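PDB 2DBB: putative HTH-type transcriptional regulator PH0061 from Pyrococcus horikoshii, which probably binds DNA in a sequence-specific manner through a helix-turn-helix domain and regulates transcription, as a member of the AsnC family. Local coordinates for residues B[72-77]-B[107-112]. Residues are numbered along the deposited sequence; the frame is centred on the assembly and turned at random.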
loop_
_atom_site.group_PDB
_atom_site.type_symbol
_atom_site.label_atom_id
_atom_site.label_comp_id
_atom_site.label_asym_id
_atom_site.label_seq_id
_atom_site.Cartn_x
_atom_site.Cartn_y
_atom_site.Cartn_z
ATOM N N VAL B 72 10.900 6.660 3.414
ATOM C CA VAL B 72 11.974 7.590 3.102
ATOM C C VAL B 72 11.375 8.826 2.434
ATOM O O VAL B 72 10.717 8.747 1.393
ATOM C CB VAL B 72 13.027 6.932 2.191
ATOM C CG1 VAL B 72 14.142 7.926 1.862
ATOM C CG2 VAL B 72 13.602 5.711 2.892
ATOM N N LEU B 73 11.586 9.966 3.071
ATOM C CA LEU B 73 11.079 11.241 2.591
ATOM C C LEU B 73 12.247 11.971 1.936
ATOM O O LEU B 73 13.271 12.228 2.570
ATOM C CB LEU B 73 10.537 12.044 3.777
ATOM C CG LEU B 73 9.565 11.260 4.673
ATOM C CD1 LEU B 73 9.343 12.017 5.975
ATOM C CD2 LEU B 73 8.252 11.043 3.942
ATOM N N ILE B 74 12.090 12.304 0.664
ATOM C CA ILE B 74 13.165 12.963 -0.061
ATOM C C ILE B 74 12.809 14.328 -0.618
ATOM O O ILE B 74 11.738 14.516 -1.188
ATOM C CB ILE B 74 13.637 12.090 -1.251
ATOM C CG1 ILE B 74 14.059 10.706 -0.758
ATOM C CG2 ILE B 74 14.780 12.780 -1.981
ATOM C CD1 ILE B 74 14.179 9.649 -1.876
ATOM N N LYS B 75 13.721 15.278 -0.446
ATOM C CA LYS B 75 13.553 16.614 -0.998
ATOM C C LYS B 75 14.690 16.788 -2.009
ATOM O O LYS B 75 15.857 16.779 -1.636
ATOM C CB LYS B 75 13.660 17.688 0.086
ATOM C CG LYS B 75 13.319 19.083 -0.429
ATOM C CD LYS B 75 11.911 19.094 -1.013
ATOM C CE LYS B 75 11.540 20.430 -1.648
ATOM N NZ LYS B 75 10.153 20.375 -2.224
ATOM N N SER B 76 14.340 16.933 -3.284
ATOM C CA SER B 76 15.325 17.096 -4.351
ATOM C C SER B 76 15.791 18.533 -4.577
ATOM O O SER B 76 15.107 19.496 -4.227
ATOM C CB SER B 76 14.765 16.554 -5.666
ATOM O OG SER B 76 14.510 15.165 -5.577
ATOM N N LYS B 77 16.969 18.663 -5.175
ATOM C CA LYS B 77 17.527 19.969 -5.480
ATOM C C LYS B 77 16.978 20.446 -6.825
ATOM O O LYS B 77 16.807 21.646 -7.031
ATOM C CB LYS B 77 19.055 19.892 -5.545
ATOM C CG LYS B 77 19.722 19.409 -4.268
ATOM C CD LYS B 77 21.231 19.294 -4.467
ATOM C CE LYS B 77 21.922 18.708 -3.244
ATOM N NZ LYS B 77 21.704 19.543 -2.026
ATOM N N ILE B 107 9.584 13.415 -3.040
ATOM C CA ILE B 107 9.654 11.986 -3.312
ATOM C C ILE B 107 9.409 11.228 -2.011
ATOM O O ILE B 107 10.041 11.498 -0.986
ATOM C CB ILE B 107 11.030 11.574 -3.903
ATOM C CG1 ILE B 107 11.292 12.355 -5.195
ATOM C CG2 ILE B 107 11.035 10.080 -4.227
ATOM C CD1 ILE B 107 12.694 12.190 -5.756
ATOM N N ILE B 108 8.463 10.298 -2.062
ATOM C CA ILE B 108 8.094 9.483 -0.913
ATOM C C ILE B 108 8.299 8.029 -1.293
ATOM O O ILE B 108 7.715 7.555 -2.262
ATOM C CB ILE B 108 6.608 9.671 -0.531
ATOM C CG1 ILE B 108 6.313 11.154 -0.290
ATOM C CG2 ILE B 108 6.293 8.863 0.736
ATOM C CD1 ILE B 108 7.147 11.759 0.794
ATOM N N VAL B 109 9.113 7.327 -0.509
ATOM C CA VAL B 109 9.431 5.936 -0.780
ATOM C C VAL B 109 9.151 5.004 0.393
ATOM O O VAL B 109 9.419 5.338 1.537
ATOM C CB VAL B 109 10.926 5.784 -1.135
ATOM C CG1 VAL B 109 11.244 4.318 -1.467
ATOM C CG2 VAL B 109 11.274 6.696 -2.299
ATOM N N ARG B 110 8.603 3.834 0.101
ATOM C CA ARG B 110 8.363 2.857 1.149
ATOM C C ARG B 110 9.296 1.683 0.888
ATOM O O ARG B 110 9.378 1.193 -0.238
ATOM C CB ARG B 110 6.915 2.354 1.154
ATOM C CG ARG B 110 6.693 1.231 2.174
ATOM C CD ARG B 110 5.282 0.646 2.107
ATOM N NE ARG B 110 4.256 1.600 2.514
ATOM C CZ ARG B 110 4.017 1.961 3.774
ATOM N NH1 ARG B 110 4.731 1.445 4.769
ATOM N NH2 ARG B 110 3.063 2.845 4.043
ATOM N N LEU B 111 9.989 1.245 1.936
ATOM C CA LEU B 111 10.908 0.120 1.867
ATOM C C LEU B 111 10.440 -1.003 2.788
ATOM O O LEU B 111 9.899 -0.747 3.870
ATOM C CB LEU B 111 12.305 0.528 2.344
ATOM C CG LEU B 111 13.005 1.758 1.777
ATOM C CD1 LEU B 111 14.327 1.955 2.517
ATOM C CD2 LEU B 111 13.230 1.585 0.279
ATOM N N LEU B 112 10.646 -2.244 2.353
ATOM C CA LEU B 112 10.330 -3.407 3.176
ATOM C C LEU B 112 11.710 -3.862 3.630
ATOM O O LEU B 112 12.544 -4.227 2.799
ATOM C CB LEU B 112 9.667 -4.523 2.361
ATOM C CG LEU B 112 9.314 -5.773 3.186
ATOM C CD1 LEU B 112 8.213 -5.423 4.172
ATOM C CD2 LEU B 112 8.861 -6.910 2.272
#
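Four backbone hydrogen bonds join 72-77 to 107-112 as antiparallel neighbours. Val72 and Val109 form one hydrogen-bonded pair: Val72 N to Val109 O is 2.7 Å and nearly straight (172° at the hydrogen), and Val109 N returns a bond to Val72 O. Ile74 and Ile107 form the other. Ile74 N meets Ile107 O almost along the C=O axis at 2.8 Å, and Ile107 N bonds Ile74 O. Leu73 and Ile108 make the non-hydrogen-bonded pair between them; Leu73 has backbone hydrogen bonds with Glu138 and Ile108 with Glu99. These are the two central strands of the four-stranded antiparallel sheet in the ferredoxin-like βαββαβ C-terminal domain of this AsnC-family protein. Apolar contacts form on both faces. On one, the Ile74 side chain crosses those of Ile107 and Val109 obliquely; Ile74 CD1 lies 3.9 Å from Ile107 CG2. Val72 CG2 meets Leu111 CD1 at 3.8 Å. On the other, Leu73 and Ile108 lie side by side, pointing the same way; Leu73 CG and Ile108 CG1 are each anti to the carbonyl carbon (chi1 -50° and -55°). Leu73 CD2 and Ile108 CD1 are 3.4 Å apart, closer than usual van der Waals contact. Tyr105 and Ile140 of the second subunit pack on Leu73 and Ile108, respectively.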